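Local coordinates for protein EscN (PDB 2OBL) that belongs to the ATP synthase alpha/beta family of P-loop proteins and is a component of a type III secretion system, at residues S198-L203 and D234-I239. The protein carries 1 engineered substitution. Numbering follows the deposited sequence.
Sequences SSLPKL and DEVRSI. With CA (calcium ion), chain B.
Leu200 and Ile239 reach across from segments 198-203 and 234-239 of two helices, which run at 33° to each other with axes 10.3 Å apart, and their side chains make up most of a small, purely apolar contact. Leu200 sends one methyl to the facing helix: CD1 lies 3.9 Å from Glu235 CB and 4.2 Å from Val236 CG2, so it spans two successive residues, and the leucine side chain crosses both of theirs at about a right angle. One helical turn further on, Ile239 returns the contact with its end methyl. With CG1 anti to the carbonyl carbon (chi1 -62°) and the chain then extended, CD1 comes 4.0 Å from Pro201 N, 4.2 Å from Pro201 CB and 4.3 Å from Leu200 CB, covering the link between the two residues. The proline nitrogen carries no hydrogen, and the helix of 198-203 is kinked here because that atom makes no bond to the preceding turn; a methyl can thus pack against it without covering a backbone donor. Glu235 contributes its CB alone, since the chain bends at chi2 (-56°) and the carboxylate leads away, to a long, weak ion pair with Arg189. Asp234, on the same helix but apart from the packing, holds the calcium ion through both carboxylate oxygens, OD1 at 2.5 Å; a water and Asn229, just ahead of the helix, also bind it. In the P-loop NTPase domain, Leu200 also touches Val169 of helix 169-182, while Leu203 rests on that helix and on helix 138-156; helix 231-239 follows strand 214-222 and leads into strand 242-245, both parallel neighbours of strand 73-78 in the central sheet.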
ATOM      1  N   SER A 198       3.296  12.721  16.415  1.00 16.11           N
ATOM      2  CA  SER A 198       1.902  13.112  16.559  1.00 16.49           C
ATOM      3  C   SER A 198       1.208  13.289  15.200  1.00 15.55           C
ATOM      4  O   SER A 198      -0.012  13.165  15.107  1.00 14.22           O
ATOM      5  CB  SER A 198       1.766  14.339  17.460  1.00 18.06           C
ATOM      6  OG  SER A 198       2.309  15.486  16.848  1.00 20.79           O
ATOM      7  N   SER A 199       1.980  13.516  14.135  1.00 15.01           N
ATOM      8  CA  SER A 199       1.374  13.717  12.805  1.00 15.00           C
ATOM      9  C   SER A 199       0.867  12.406  12.210  1.00 15.27           C
ATOM     10  O   SER A 199      -0.056  12.401  11.387  1.00 14.09           O
ATOM     11  CB  SER A 199       2.355  14.384  11.831  1.00 15.04           C
ATOM     12  OG  SER A 199       3.267  13.416  11.297  1.00 15.53           O
ATOM     13  N   LEU A 200       1.478  11.292  12.612  1.00 14.76           N
ATOM     14  CA  LEU A 200       1.154  10.003  11.990  1.00 16.01           C
ATOM     15  C   LEU A 200      -0.305   9.592  12.167  1.00 15.70           C
ATOM     16  O   LEU A 200      -0.982   9.305  11.184  1.00 16.42           O
ATOM     17  CB  LEU A 200       2.098   8.887  12.469  1.00 15.53           C
ATOM     18  CG  LEU A 200       3.575   9.041  12.110  1.00 16.46           C
ATOM     19  CD1 LEU A 200       4.391   7.917  12.753  1.00 16.40           C
ATOM     20  CD2 LEU A 200       3.748   9.029  10.587  1.00 16.92           C
ATOM     21  N   PRO A 201      -0.798   9.536  13.417  1.00 15.40           N
ATOM     22  CA  PRO A 201      -2.206   9.155  13.521  1.00 15.28           C
ATOM     23  C   PRO A 201      -3.151  10.202  12.938  1.00 15.59           C
ATOM     24  O   PRO A 201      -4.231   9.861  12.459  1.00 16.77           O
ATOM     25  CB  PRO A 201      -2.422   8.983  15.030  1.00 15.43           C
ATOM     26  CG  PRO A 201      -1.342   9.771  15.675  1.00 15.41           C
ATOM     27  CD  PRO A 201      -0.169   9.729  14.736  1.00 15.75           C
ATOM     28  N   LYS A 202      -2.741  11.462  12.954  1.00 15.10           N
ATOM     29  CA  LYS A 202      -3.573  12.522  12.385  1.00 16.51           C
ATOM     30  C   LYS A 202      -3.741  12.328  10.876  1.00 15.85           C
ATOM     31  O   LYS A 202      -4.829  12.494  10.343  1.00 13.20           O
ATOM     32  CB  LYS A 202      -2.976  13.895  12.677  1.00 18.20           C
ATOM     33  CG  LYS A 202      -3.007  14.256  14.152  1.00 20.33           C
ATOM     34  CD  LYS A 202      -3.230  15.732  14.342  1.00 22.09           C
ATOM     35  CE  LYS A 202      -3.701  16.033  15.747  1.00 23.54           C
ATOM     36  NZ  LYS A 202      -4.410  17.347  15.794  1.00 25.00           N
ATOM     37  N   LEU A 203      -2.657  11.961  10.200  1.00 14.34           N
ATOM     38  CA  LEU A 203      -2.727  11.619   8.780  1.00 14.28           C
ATOM     39  C   LEU A 203      -3.530  10.354   8.507  1.00 13.84           C
ATOM     40  O   LEU A 203      -4.398  10.328   7.637  1.00 12.94           O
ATOM     41  CB  LEU A 203      -1.323  11.428   8.202  1.00 14.99           C
ATOM     42  CG  LEU A 203      -0.585  12.690   7.773  1.00 15.99           C
ATOM     43  CD1 LEU A 203       0.900  12.374   7.598  1.00 16.03           C
ATOM     44  CD2 LEU A 203      -1.166  13.254   6.474  1.00 15.93           C
ATOM     45  N   ASP A 234       7.638   1.691  13.332  1.00 10.52           N
ATOM     46  CA  ASP A 234       7.094   0.999  14.512  1.00 10.40           C
ATOM     47  C   ASP A 234       5.750   1.607  14.898  1.00 10.13           C
ATOM     48  O   ASP A 234       4.799   0.892  15.183  1.00  8.11           O
ATOM     49  CB  ASP A 234       8.044   1.054  15.720  1.00 11.31           C
ATOM     50  CG  ASP A 234       9.318   0.250  15.512  1.00 10.89           C
ATOM     51  OD1 ASP A 234       9.461  -0.423  14.479  1.00 10.76           O
ATOM     52  OD2 ASP A 234      10.197   0.303  16.388  1.00 11.51           O
ATOM     53  N   GLU A 235       5.680   2.930  14.923  1.00  9.91           N
ATOM     54  CA  GLU A 235       4.439   3.597  15.274  1.00  9.84           C
ATOM     55  C   GLU A 235       3.355   3.274  14.247  1.00  9.66           C
ATOM     56  O   GLU A 235       2.212   3.060  14.613  1.00  9.49           O
ATOM     57  CB  GLU A 235       4.620   5.124  15.426  1.00 11.92           C
ATOM     58  CG  GLU A 235       5.574   5.523  16.573  1.00 14.11           C
ATOM     59  CD  GLU A 235       5.185   4.960  17.934  1.00 15.99           C
ATOM     60  OE1 GLU A 235       3.976   4.750  18.176  1.00 16.39           O
ATOM     61  OE2 GLU A 235       6.090   4.763  18.787  1.00 17.74           O
ATOM     62  N   VAL A 236       3.738   3.227  12.974  1.00  9.60           N
ATOM     63  CA  VAL A 236       2.811   2.899  11.899  1.00 10.66           C
ATOM     64  C   VAL A 236       2.273   1.473  12.082  1.00  9.54           C
ATOM     65  O   VAL A 236       1.066   1.244  11.985  1.00 11.00           O
ATOM     66  CB  VAL A 236       3.493   3.100  10.528  1.00 11.33           C
ATOM     67  CG1 VAL A 236       2.666   2.505   9.407  1.00 13.44           C
ATOM     68  CG2 VAL A 236       3.733   4.614  10.286  1.00 12.83           C
ATOM     69  N   ARG A 237       3.161   0.533  12.391  1.00  8.36           N
ATOM     70  CA  ARG A 237       2.724  -0.852  12.662  1.00  9.78           C
ATOM     71  C   ARG A 237       1.577  -0.913  13.649  1.00  9.41           C
ATOM     72  O   ARG A 237       0.642  -1.708  13.506  1.00 10.11           O
ATOM     73  CB  ARG A 237       3.880  -1.702  13.197  1.00  9.71           C
ATOM     74  CG  ARG A 237       4.881  -2.096  12.144  1.00 10.68           C
ATOM     75  CD  ARG A 237       5.855  -3.087  12.767  1.00 11.26           C
ATOM     76  NE  ARG A 237       6.860  -3.561  11.817  1.00 12.64           N
ATOM     77  CZ  ARG A 237       6.790  -4.723  11.174  1.00 12.88           C
ATOM     78  NH1 ARG A 237       5.739  -5.527  11.336  1.00 12.37           N
ATOM     79  NH2 ARG A 237       7.767  -5.072  10.342  1.00 13.55           N
ATOM     80  N   SER A 238       1.680  -0.097  14.686  1.00 10.42           N
ATOM     81  CA  SER A 238       0.706  -0.108  15.768  1.00 11.46           C
ATOM     82  C   SER A 238      -0.625   0.570  15.412  1.00 13.38           C
ATOM     83  O   SER A 238      -1.613   0.410  16.128  1.00 15.20           O
ATOM     84  CB  SER A 238       1.325   0.509  17.034  1.00 11.62           C
ATOM     85  OG  SER A 238       2.302  -0.369  17.589  1.00  9.89           O
ATOM     86  N   ILE A 239      -0.655   1.307  14.306  1.00 12.64           N
ATOM     87  CA  ILE A 239      -1.868   2.004  13.883  1.00 13.79           C
ATOM     88  C   ILE A 239      -2.601   1.289  12.762  1.00 13.88           C
ATOM     89  O   ILE A 239      -3.825   1.383  12.673  1.00 14.58           O
ATOM     90  CB  ILE A 239      -1.555   3.409  13.343  1.00 15.12           C
ATOM     91  CG1 ILE A 239      -0.910   4.303  14.408  1.00 17.29           C
ATOM     92  CG2 ILE A 239      -2.831   4.066  12.817  1.00 17.30           C
ATOM     93  CD1 ILE A 239      -0.271   5.551  13.810  1.00 17.59           C
TER
HETATM   94 CA    CA B1001      11.583  -1.392  15.299  0.50 14.92          CA
HETATM   95  O   HOH W   1      12.047  -0.368  13.101  1.00 17.73           O